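Local coordinates for protein N-ACETYLMURAMOYL-L-ALANINE AMIDASE CwlV (Paenibacillus polymyxa, PDB 1JWQ) that probably hydrolyses the amide bond between N-acetylmuramoyl residues and L-alanine in cell-wall peptidoglycan, through a zinc-dependent catalytic domain, at residues 15-20 / 24-29; 107-112 / 118-123; 74-79 / 128-133. All coordinates share one frame; numbering follows the deposited sequence.

Interaction 1: 15-20 / 24-29; sequences SGAVGI and NYEKTF. With ZN (zinc ion), chain B.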
loop_
_atom_site.group_PDB
_atom_site.type_symbol
_atom_site.label_atom_id
_atom_site.label_comp_id
_atom_site.label_asym_id
_atom_site.label_seq_id
_atom_site.Cartn_x
_atom_site.Cartn_y
_atom_site.Cartn_z
ATOM N N SER A 15 -6.170 7.950 12.423
ATOM C CA SER A 15 -5.524 6.697 12.786
ATOM C C SER A 15 -5.870 5.572 11.824
ATOM O O SER A 15 -5.211 4.535 11.810
ATOM C CB SER A 15 -5.949 6.281 14.192
ATOM O OG SER A 15 -7.343 6.027 14.229
ATOM N N GLY A 16 -6.897 5.783 11.011
ATOM C CA GLY A 16 -7.323 4.732 10.110
ATOM C C GLY A 16 -8.051 3.734 10.990
ATOM O O GLY A 16 -8.561 4.104 12.047
ATOM N N ALA A 17 -8.096 2.473 10.580
ATOM C CA ALA A 17 -8.777 1.453 11.366
ATOM C C ALA A 17 -8.025 1.134 12.657
ATOM O O ALA A 17 -6.798 1.168 12.700
ATOM C CB ALA A 17 -8.941 0.182 10.535
ATOM N N VAL A 18 -8.776 0.835 13.711
ATOM C CA VAL A 18 -8.188 0.475 14.995
ATOM C C VAL A 18 -8.287 -1.046 15.078
ATOM O O VAL A 18 -9.361 -1.613 14.867
ATOM C CB VAL A 18 -8.969 1.113 16.169
ATOM C CG1 VAL A 18 -8.319 0.749 17.497
ATOM C CG2 VAL A 18 -9.013 2.622 15.997
ATOM N N GLY A 19 -7.166 -1.705 15.359
ATOM C CA GLY A 19 -7.166 -3.155 15.442
ATOM C C GLY A 19 -8.141 -3.672 16.481
ATOM O O GLY A 19 -8.520 -2.943 17.390
ATOM N N ILE A 20 -8.553 -4.927 16.350
ATOM C CA ILE A 20 -9.492 -5.502 17.304
ATOM C C ILE A 20 -8.877 -5.533 18.706
ATOM O O ILE A 20 -9.591 -5.451 19.707
ATOM C CB ILE A 20 -9.922 -6.924 16.874
ATOM C CG1 ILE A 20 -10.932 -7.490 17.879
ATOM C CG2 ILE A 20 -8.707 -7.826 16.752
ATOM C CD1 ILE A 20 -11.514 -8.828 17.467
ATOM N N ASN A 24 -3.434 -1.320 18.320
ATOM C CA ASN A 24 -2.764 -0.977 17.067
ATOM C C ASN A 24 -3.620 -0.099 16.161
ATOM O O ASN A 24 -4.838 -0.260 16.091
ATOM C CB ASN A 24 -2.391 -2.247 16.300
ATOM C CG ASN A 24 -1.489 -3.167 17.089
ATOM O OD1 ASN A 24 -1.833 -4.321 17.342
ATOM N ND2 ASN A 24 -0.325 -2.666 17.479
ATOM N N TYR A 25 -2.963 0.821 15.461
ATOM C CA TYR A 25 -3.628 1.733 14.529
ATOM C C TYR A 25 -3.161 1.421 13.117
ATOM O O TYR A 25 -1.992 1.121 12.901
ATOM C CB TYR A 25 -3.259 3.185 14.837
ATOM C CG TYR A 25 -3.919 3.771 16.060
ATOM C CD1 TYR A 25 -3.326 4.832 16.747
ATOM C CD2 TYR A 25 -5.151 3.296 16.513
ATOM C CE1 TYR A 25 -3.942 5.406 17.853
ATOM C CE2 TYR A 25 -5.778 3.864 17.619
ATOM C CZ TYR A 25 -5.168 4.918 18.282
ATOM O OH TYR A 25 -5.783 5.485 19.375
ATOM N N GLU A 26 -4.072 1.507 12.156
ATOM C CA GLU A 26 -3.721 1.243 10.767
ATOM C C GLU A 26 -2.624 2.193 10.274
ATOM O O GLU A 26 -1.729 1.784 9.534
ATOM C CB GLU A 26 -4.956 1.395 9.876
ATOM C CG GLU A 26 -4.664 1.243 8.390
ATOM C CD GLU A 26 -5.810 1.706 7.521
ATOM O OE1 GLU A 26 -5.612 1.820 6.291
ATOM O OE2 GLU A 26 -6.911 1.956 8.066
ATOM N N LYS A 27 -2.697 3.461 10.676
ATOM C CA LYS A 27 -1.706 4.444 10.242
ATOM C C LYS A 27 -0.286 4.004 10.563
ATOM O O LYS A 27 0.649 4.274 9.804
ATOM C CB LYS A 27 -1.973 5.815 10.884
ATOM C CG LYS A 27 -1.816 5.858 12.399
ATOM C CD LYS A 27 -1.844 7.299 12.911
ATOM C CE LYS A 27 -1.579 7.366 14.415
ATOM N NZ LYS A 27 -1.444 8.781 14.901
ATOM N N THR A 28 -0.134 3.326 11.695
ATOM C CA THR A 28 1.160 2.834 12.152
ATOM C C THR A 28 1.659 1.755 11.199
ATOM O O THR A 28 2.821 1.757 10.790
ATOM C CB THR A 28 1.035 2.241 13.569
ATOM O OG1 THR A 28 0.384 3.192 14.420
ATOM C CG2 THR A 28 2.405 1.913 14.138
ATOM N N PHE A 29 0.771 0.826 10.859
ATOM C CA PHE A 29 1.106 -0.247 9.933
ATOM C C PHE A 29 1.466 0.320 8.561
ATOM O O PHE A 29 2.473 -0.062 7.969
ATOM C CB PHE A 29 -0.080 -1.204 9.783
ATOM C CG PHE A 29 0.103 -2.234 8.698
ATOM C CD1 PHE A 29 0.919 -3.340 8.898
ATOM C CD2 PHE A 29 -0.529 -2.082 7.465
ATOM C CE1 PHE A 29 1.108 -4.282 7.889
ATOM C CE2 PHE A 29 -0.348 -3.017 6.451
ATOM C CZ PHE A 29 0.475 -4.122 6.665
HETATM ZN ZN ZN B . -7.011 2.809 5.186
HETATM O O HOH W 1 -8.100 1.134 4.876
HETATM O O HOH W 2 -8.739 3.713 4.056
#
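Glu-26 and Ala-17 meet at the zinc site of this Amidase_3 domain, where the loop after strand 2-8 folds back on the first turn of helix 26-42. The pairing divides a carboxylate between two tasks: one oxygen serves the metal and the other is held by the backbone. With CG anti to the backbone N (chi1 176°) and the chain extended beyond it, the Glu-26 side chain reaches the metal. OE1 binds the zinc ion at 2.0 Å, while OE2 takes the N-H of Ala-17 on its anti lone pair, OE2 to N 2.8 Å and nearly straight at 173°. His-10 and His-80 supply the other protein ligands, and two waters complete the set.

Backbone bonds bind the loop to the start of the helix. Glu-26 N gives its proton to Ala-17 O and Gly-19 N to Asn-24 O, and these two bonds frame the single beta bridge of Val-18 with Tyr-25. Separately, Lys-27 N bonds Ser-15 O from above the carbonyl plane. Gly-16, with a positive phi, brings its CA to 3.5 Å from Glu-26 OE2.

Further out, Tyr-25, the N-cap residue, lies side by side with Val-18, both pointing the same way, and Val-18 CG2 comes within 3.8 Å of Tyr-25 CE2. Lys-27 runs past Ser-15 towards its salt bridge with Asp-56. Over one face of the Tyr-25 ring sits Ser-15 CB, a CH-pi contact 3.8 Å from the centroid and 15° off the ring normal.

Interaction 2: 107-112 / 118-123; sequences VMHKYF and LTDRGI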
loop_
_atom_site.group_PDB
_atom_site.type_symbol
_atom_site.label_atom_id
_atom_site.label_comp_id
_atom_site.label_asym_id
_atom_site.label_seq_id
_atom_site.Cartn_x
_atom_site.Cartn_y
_atom_site.Cartn_z
ATOM N N VAL A 107 0.202 -6.984 -12.095
ATOM C CA VAL A 107 1.591 -7.301 -11.776
ATOM C C VAL A 107 1.810 -7.182 -10.271
ATOM O O VAL A 107 2.373 -8.080 -9.645
ATOM C CB VAL A 107 2.573 -6.369 -12.530
ATOM C CG1 VAL A 107 4.017 -6.650 -12.103
ATOM C CG2 VAL A 107 2.423 -6.580 -14.035
ATOM N N MET A 108 1.353 -6.080 -9.683
ATOM C CA MET A 108 1.517 -5.889 -8.245
ATOM C C MET A 108 0.939 -7.062 -7.455
ATOM O O MET A 108 1.611 -7.638 -6.600
ATOM C CB MET A 108 0.839 -4.591 -7.797
ATOM C CG MET A 108 0.816 -4.394 -6.288
ATOM S SD MET A 108 2.472 -4.371 -5.554
ATOM C CE MET A 108 2.927 -2.676 -5.879
ATOM N N HIS A 109 -0.303 -7.425 -7.747
ATOM C CA HIS A 109 -0.951 -8.521 -7.033
ATOM C C HIS A 109 -0.175 -9.828 -7.164
ATOM O O HIS A 109 -0.106 -10.612 -6.223
ATOM C CB HIS A 109 -2.378 -8.725 -7.548
ATOM C CG HIS A 109 -3.266 -9.442 -6.581
ATOM N ND1 HIS A 109 -3.646 -8.894 -5.374
ATOM C CD2 HIS A 109 -3.837 -10.670 -6.633
ATOM C CE1 HIS A 109 -4.411 -9.753 -4.726
ATOM N NE2 HIS A 109 -4.543 -10.838 -5.467
ATOM N N LYS A 110 0.402 -10.052 -8.340
ATOM C CA LYS A 110 1.177 -11.262 -8.617
ATOM C C LYS A 110 2.285 -11.495 -7.585
ATOM O O LYS A 110 2.533 -12.627 -7.167
ATOM C CB LYS A 110 1.791 -11.172 -10.019
ATOM C CG LYS A 110 2.542 -12.420 -10.473
ATOM C CD LYS A 110 3.166 -12.217 -11.849
ATOM C CE LYS A 110 3.646 -13.536 -12.450
ATOM N NZ LYS A 110 4.520 -14.307 -11.524
ATOM N N TYR A 111 2.947 -10.424 -7.164
ATOM C CA TYR A 111 4.034 -10.553 -6.195
ATOM C C TYR A 111 3.636 -10.191 -4.775
ATOM O O TYR A 111 4.159 -10.740 -3.800
ATOM C CB TYR A 111 5.217 -9.692 -6.634
ATOM C CG TYR A 111 5.726 -10.082 -7.996
ATOM C CD1 TYR A 111 5.249 -9.453 -9.147
ATOM C CD2 TYR A 111 6.634 -11.130 -8.143
ATOM C CE1 TYR A 111 5.662 -9.866 -10.414
ATOM C CE2 TYR A 111 7.049 -11.549 -9.397
ATOM C CZ TYR A 111 6.559 -10.915 -10.528
ATOM O OH TYR A 111 6.964 -11.338 -11.773
ATOM N N PHE A 112 2.699 -9.263 -4.667
ATOM C CA PHE A 112 2.214 -8.791 -3.381
ATOM C C PHE A 112 1.361 -9.823 -2.632
ATOM O O PHE A 112 1.637 -10.149 -1.475
ATOM C CB PHE A 112 1.425 -7.497 -3.622
ATOM C CG PHE A 112 0.545 -7.085 -2.484
ATOM C CD1 PHE A 112 -0.803 -6.819 -2.707
ATOM C CD2 PHE A 112 1.057 -6.927 -1.201
ATOM C CE1 PHE A 112 -1.628 -6.399 -1.672
ATOM C CE2 PHE A 112 0.239 -6.507 -0.159
ATOM C CZ PHE A 112 -1.102 -6.241 -0.392
ATOM N N LEU A 118 -1.824 -14.513 3.133
ATOM C CA LEU A 118 -3.184 -14.454 3.652
ATOM C C LEU A 118 -4.151 -14.835 2.538
ATOM O O LEU A 118 -3.742 -15.034 1.393
ATOM C CB LEU A 118 -3.493 -13.046 4.157
ATOM C CG LEU A 118 -2.490 -12.472 5.166
ATOM C CD1 LEU A 118 -2.864 -11.029 5.485
ATOM C CD2 LEU A 118 -2.480 -13.320 6.434
ATOM N N THR A 119 -5.433 -14.942 2.866
ATOM C CA THR A 119 -6.410 -15.312 1.856
ATOM C C THR A 119 -6.400 -14.302 0.718
ATOM O O THR A 119 -6.525 -13.097 0.937
ATOM C CB THR A 119 -7.823 -15.401 2.444
ATOM O OG1 THR A 119 -7.848 -16.410 3.461
ATOM C CG2 THR A 119 -8.830 -15.759 1.354
ATOM N N ASP A 120 -6.241 -14.813 -0.497
ATOM C CA ASP A 120 -6.201 -13.977 -1.687
ATOM C C ASP A 120 -7.596 -13.515 -2.076
ATOM O O ASP A 120 -8.371 -14.275 -2.659
ATOM C CB ASP A 120 -5.572 -14.757 -2.840
ATOM C CG ASP A 120 -5.486 -13.952 -4.114
ATOM O OD1 ASP A 120 -4.985 -14.494 -5.117
ATOM O OD2 ASP A 120 -5.916 -12.780 -4.117
ATOM N N ARG A 121 -7.913 -12.264 -1.761
ATOM C CA ARG A 121 -9.221 -11.719 -2.088
ATOM C C ARG A 121 -9.232 -11.074 -3.475
ATOM O O ARG A 121 -10.219 -10.459 -3.880
ATOM C CB ARG A 121 -9.654 -10.716 -1.019
ATOM C CG ARG A 121 -9.783 -11.314 0.384
ATOM C CD ARG A 121 -10.183 -10.233 1.375
ATOM N NE ARG A 121 -11.473 -9.661 1.011
ATOM C CZ ARG A 121 -12.626 -9.989 1.580
ATOM N NH1 ARG A 121 -12.653 -10.886 2.561
ATOM N NH2 ARG A 121 -13.754 -9.442 1.148
ATOM N N GLY A 122 -8.122 -11.222 -4.193
ATOM C CA GLY A 122 -8.015 -10.713 -5.549
ATOM C C GLY A 122 -7.880 -9.225 -5.803
ATOM O O GLY A 122 -7.647 -8.425 -4.893
ATOM N N ILE A 123 -8.023 -8.875 -7.080
ATOM C CA ILE A 123 -7.937 -7.499 -7.554
ATOM C C ILE A 123 -9.361 -7.003 -7.753
ATOM O O ILE A 123 -10.160 -7.647 -8.432
ATOM C CB ILE A 123 -7.165 -7.438 -8.884
ATOM C CG1 ILE A 123 -5.758 -8.011 -8.675
ATOM C CG2 ILE A 123 -7.089 -6.005 -9.384
ATOM C CD1 ILE A 123 -4.992 -8.276 -9.959
#
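Across His-109 and Ile-123, whose CA atoms lie 7.1 Å apart, helix 107-112 and strand 120-123 run nearly antiparallel, 163° between their directions and 9.1 Å between their axes, as the closing half of the beta-alpha-beta unit formed by strand 92-96, helix 102-116 and strand 120-125.

One imidazole carries most of the contact. The first torsion of His-109 sets CG trans to the amide nitrogen and directs the ring toward the strand. Ile-123 slides past it in the opposite direction, laying CG1 over a ring face in a CH-pi contact, CG1 to His-109 CG 3.6 Å, while its CD1 packs on His-109 CB. Gly-122 C lies over the same face, and Gly-122 CA approaches His-109 NE2 to 3.5 Å.

At the ring's edge NE2 donates to Asp-120 OD2 at 2.7 Å. The acceptor lies in the imidazole plane, but the carboxylate is turned 44° against the ring. NE2 meets OD2 on the syn side, 34° out of the carboxylate plane. Gly-122 N bonds Asp-120 OD2 at 2.7 Å on the anti side, making an Asx turn.

Two donors thus grip one oxygen, OD2, from opposite faces of its plane. With ND1 of His-109 bonded to Thr-94, both ring nitrogens are engaged, which sets the rotation of the buried imidazole; the carboxylate beside it would probably make a protonated ring easier to reach.

Interaction 3: 74-79 / 128-133; sequences NVFVSI and FHVIRE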
loop_
_atom_site.group_PDB
_atom_site.type_symbol
_atom_site.label_atom_id
_atom_site.label_comp_id
_atom_site.label_asym_id
_atom_site.label_seq_id
_atom_site.Cartn_x
_atom_site.Cartn_y
_atom_site.Cartn_z
ATOM N N ASN A 74 5.628 7.615 -12.006
ATOM C CA ASN A 74 5.398 6.596 -13.015
ATOM C C ASN A 74 4.359 5.633 -12.453
ATOM O O ASN A 74 3.582 5.031 -13.192
ATOM C CB ASN A 74 6.698 5.862 -13.344
ATOM C CG ASN A 74 7.680 6.736 -14.102
ATOM O OD1 ASN A 74 8.267 7.665 -13.543
ATOM N ND2 ASN A 74 7.851 6.454 -15.386
ATOM N N VAL A 75 4.359 5.491 -11.131
ATOM C CA VAL A 75 3.384 4.647 -10.449
ATOM C C VAL A 75 3.086 5.224 -9.077
ATOM O O VAL A 75 3.886 5.969 -8.511
ATOM C CB VAL A 75 3.870 3.191 -10.258
ATOM C CG1 VAL A 75 4.066 2.528 -11.610
ATOM C CG2 VAL A 75 5.155 3.165 -9.441
ATOM N N PHE A 76 1.922 4.866 -8.551
ATOM C CA PHE A 76 1.485 5.323 -7.244
ATOM C C PHE A 76 0.935 4.112 -6.502
ATOM O O PHE A 76 0.128 3.361 -7.039
ATOM C CB PHE A 76 0.405 6.394 -7.417
ATOM C CG PHE A 76 -0.175 6.905 -6.126
ATOM C CD1 PHE A 76 -1.277 6.282 -5.549
ATOM C CD2 PHE A 76 0.357 8.036 -5.508
ATOM C CE1 PHE A 76 -1.848 6.778 -4.377
ATOM C CE2 PHE A 76 -0.203 8.543 -4.336
ATOM C CZ PHE A 76 -1.310 7.912 -3.770
ATOM N N VAL A 77 1.399 3.911 -5.278
ATOM C CA VAL A 77 0.932 2.791 -4.475
ATOM C C VAL A 77 0.533 3.299 -3.103
ATOM O O VAL A 77 1.350 3.875 -2.384
ATOM C CB VAL A 77 2.025 1.716 -4.286
ATOM C CG1 VAL A 77 1.488 0.574 -3.425
ATOM C CG2 VAL A 77 2.480 1.181 -5.642
ATOM N N SER A 78 -0.729 3.094 -2.749
ATOM C CA SER A 78 -1.217 3.507 -1.443
ATOM C C SER A 78 -1.327 2.238 -0.609
ATOM O O SER A 78 -1.908 1.247 -1.051
ATOM C CB SER A 78 -2.578 4.192 -1.568
ATOM O OG SER A 78 -2.959 4.755 -0.325
ATOM N N ILE A 79 -0.740 2.264 0.584
ATOM C CA ILE A 79 -0.742 1.108 1.467
ATOM C C ILE A 79 -1.703 1.303 2.632
ATOM O O ILE A 79 -1.654 2.309 3.339
ATOM C CB ILE A 79 0.676 0.826 2.003
ATOM C CG1 ILE A 79 1.629 0.568 0.830
ATOM C CG2 ILE A 79 0.646 -0.381 2.926
ATOM C CD1 ILE A 79 3.079 0.328 1.253
ATOM N N PHE A 128 -11.638 4.966 -4.870
ATOM C CA PHE A 128 -10.899 5.671 -3.829
ATOM C C PHE A 128 -10.168 6.859 -4.439
ATOM O O PHE A 128 -9.488 6.728 -5.456
ATOM C CB PHE A 128 -9.908 4.712 -3.167
ATOM C CG PHE A 128 -10.545 3.449 -2.646
ATOM C CD1 PHE A 128 -9.930 2.216 -2.835
ATOM C CD2 PHE A 128 -11.767 3.492 -1.978
ATOM C CE1 PHE A 128 -10.519 1.042 -2.372
ATOM C CE2 PHE A 128 -12.367 2.320 -1.510
ATOM C CZ PHE A 128 -11.742 1.095 -1.708
ATOM N N HIS A 129 -10.310 8.013 -3.800
ATOM C CA HIS A 129 -9.711 9.256 -4.266
ATOM C C HIS A 129 -8.280 9.147 -4.788
ATOM O O HIS A 129 -8.000 9.529 -5.921
ATOM C CB HIS A 129 -9.761 10.302 -3.143
ATOM C CG HIS A 129 -9.348 11.676 -3.572
ATOM N ND1 HIS A 129 -10.201 12.756 -3.520
ATOM C CD2 HIS A 129 -8.174 12.147 -4.058
ATOM C CE1 HIS A 129 -9.572 13.834 -3.956
ATOM N NE2 HIS A 129 -8.341 13.492 -4.288
ATOM N N VAL A 130 -7.373 8.627 -3.971
ATOM C CA VAL A 130 -5.977 8.546 -4.391
ATOM C C VAL A 130 -5.688 7.728 -5.647
ATOM O O VAL A 130 -4.701 7.996 -6.332
ATOM C CB VAL A 130 -5.068 8.061 -3.231
ATOM C CG1 VAL A 130 -5.206 9.011 -2.043
ATOM C CG2 VAL A 130 -5.427 6.647 -2.829
ATOM N N ILE A 131 -6.525 6.743 -5.969
ATOM C CA ILE A 131 -6.280 5.962 -7.180
ATOM C C ILE A 131 -7.183 6.415 -8.333
ATOM O O ILE A 131 -7.000 6.012 -9.483
ATOM C CB ILE A 131 -6.434 4.427 -6.924
ATOM C CG1 ILE A 131 -7.798 4.097 -6.302
ATOM C CG2 ILE A 131 -5.324 3.957 -5.981
ATOM C CD1 ILE A 131 -8.048 2.588 -6.150
ATOM N N ARG A 132 -8.141 7.280 -8.014
ATOM C CA ARG A 132 -9.068 7.812 -9.008
ATOM C C ARG A 132 -8.557 9.109 -9.627
ATOM O O ARG A 132 -8.587 9.279 -10.846
ATOM C CB ARG A 132 -10.425 8.102 -8.368
ATOM C CG ARG A 132 -11.389 8.822 -9.301
ATOM C CD ARG A 132 -12.687 9.180 -8.596
ATOM N NE ARG A 132 -12.490 10.182 -7.552
ATOM C CZ ARG A 132 -12.791 9.998 -6.270
ATOM N NH1 ARG A 132 -13.303 8.845 -5.864
ATOM N NH2 ARG A 132 -12.584 10.970 -5.392
ATOM N N GLU A 133 -8.103 10.021 -8.771
ATOM C CA GLU A 133 -7.626 11.330 -9.204
ATOM C C GLU A 133 -6.206 11.343 -9.751
ATOM O O GLU A 133 -5.790 12.319 -10.374
ATOM C CB GLU A 133 -7.770 12.332 -8.058
ATOM C CG GLU A 133 -9.213 12.477 -7.585
ATOM C CD GLU A 133 -10.153 12.925 -8.697
ATOM O OE1 GLU A 133 -11.311 12.452 -8.736
ATOM O OE2 GLU A 133 -9.738 13.754 -9.530
#
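Val-130 presses its branched side chain against Phe-76, joining the short helix 129-132 to the central strand 75-82 of the mixed alpha-beta sheet; Val-130 carries the contact with this strand, while Ile-131 reaches Leu-140 of strand 138-145. The close part is here. The side chains cross at about a right angle, and Val-130 CB comes obliquely to the ring at 3.7 Å from Phe-76 CE1 and 3.8 Å from CZ. CB of Phe-76 points toward the helix, and a fully extended first torsion (chi1 177°) then carries the ring on to Val-130. Towards the zinc end the packing slackens: Val-130 CG2 lies 4.0 Å from Ser-78 CB and about as far from its OG. That hydroxyl is hydrogen-bonded to Asp-7 and weakly to His-80, a zinc ligand.

The far side of the helix is polar and more accessible to solvent. There a hydrogen-bonded salt bridge runs from Arg-132 NE to Glu-133 OE1 at 2.8 Å, the acceptor within the guanidinium plane, and one face of that group lies over His-129 CA.

With no hydrogen bond between strand and helix, dispersion and burial of apolar surface hold these segments together, while the hydroxyl of Ser-78 is bonded to Asp-7, outside the contact.

How the interactions relate
Within one alpha-beta-alpha domain, one contact is buried and two are partly buried. Interaction 3 is wholly buried, hydrophobic and without a hydrogen bond across it. Interactions 1 and 2 are partly buried and depend on carboxylates, one tied to a metal and a backbone N-H, the other to an imidazole and a backbone N-H. Interactions 2 and 3 both reach the same sheet, at edge strand 120-125 and central strand 75-82, and touch where Met-108 CE packs on Val-77 CG2 at 3.9 Å. Interaction 1 touches neither; its link to interaction 3 is the zinc ion, about 7 Å from the Ser-78 side chain, whereas interaction 2 lies away from the metal site.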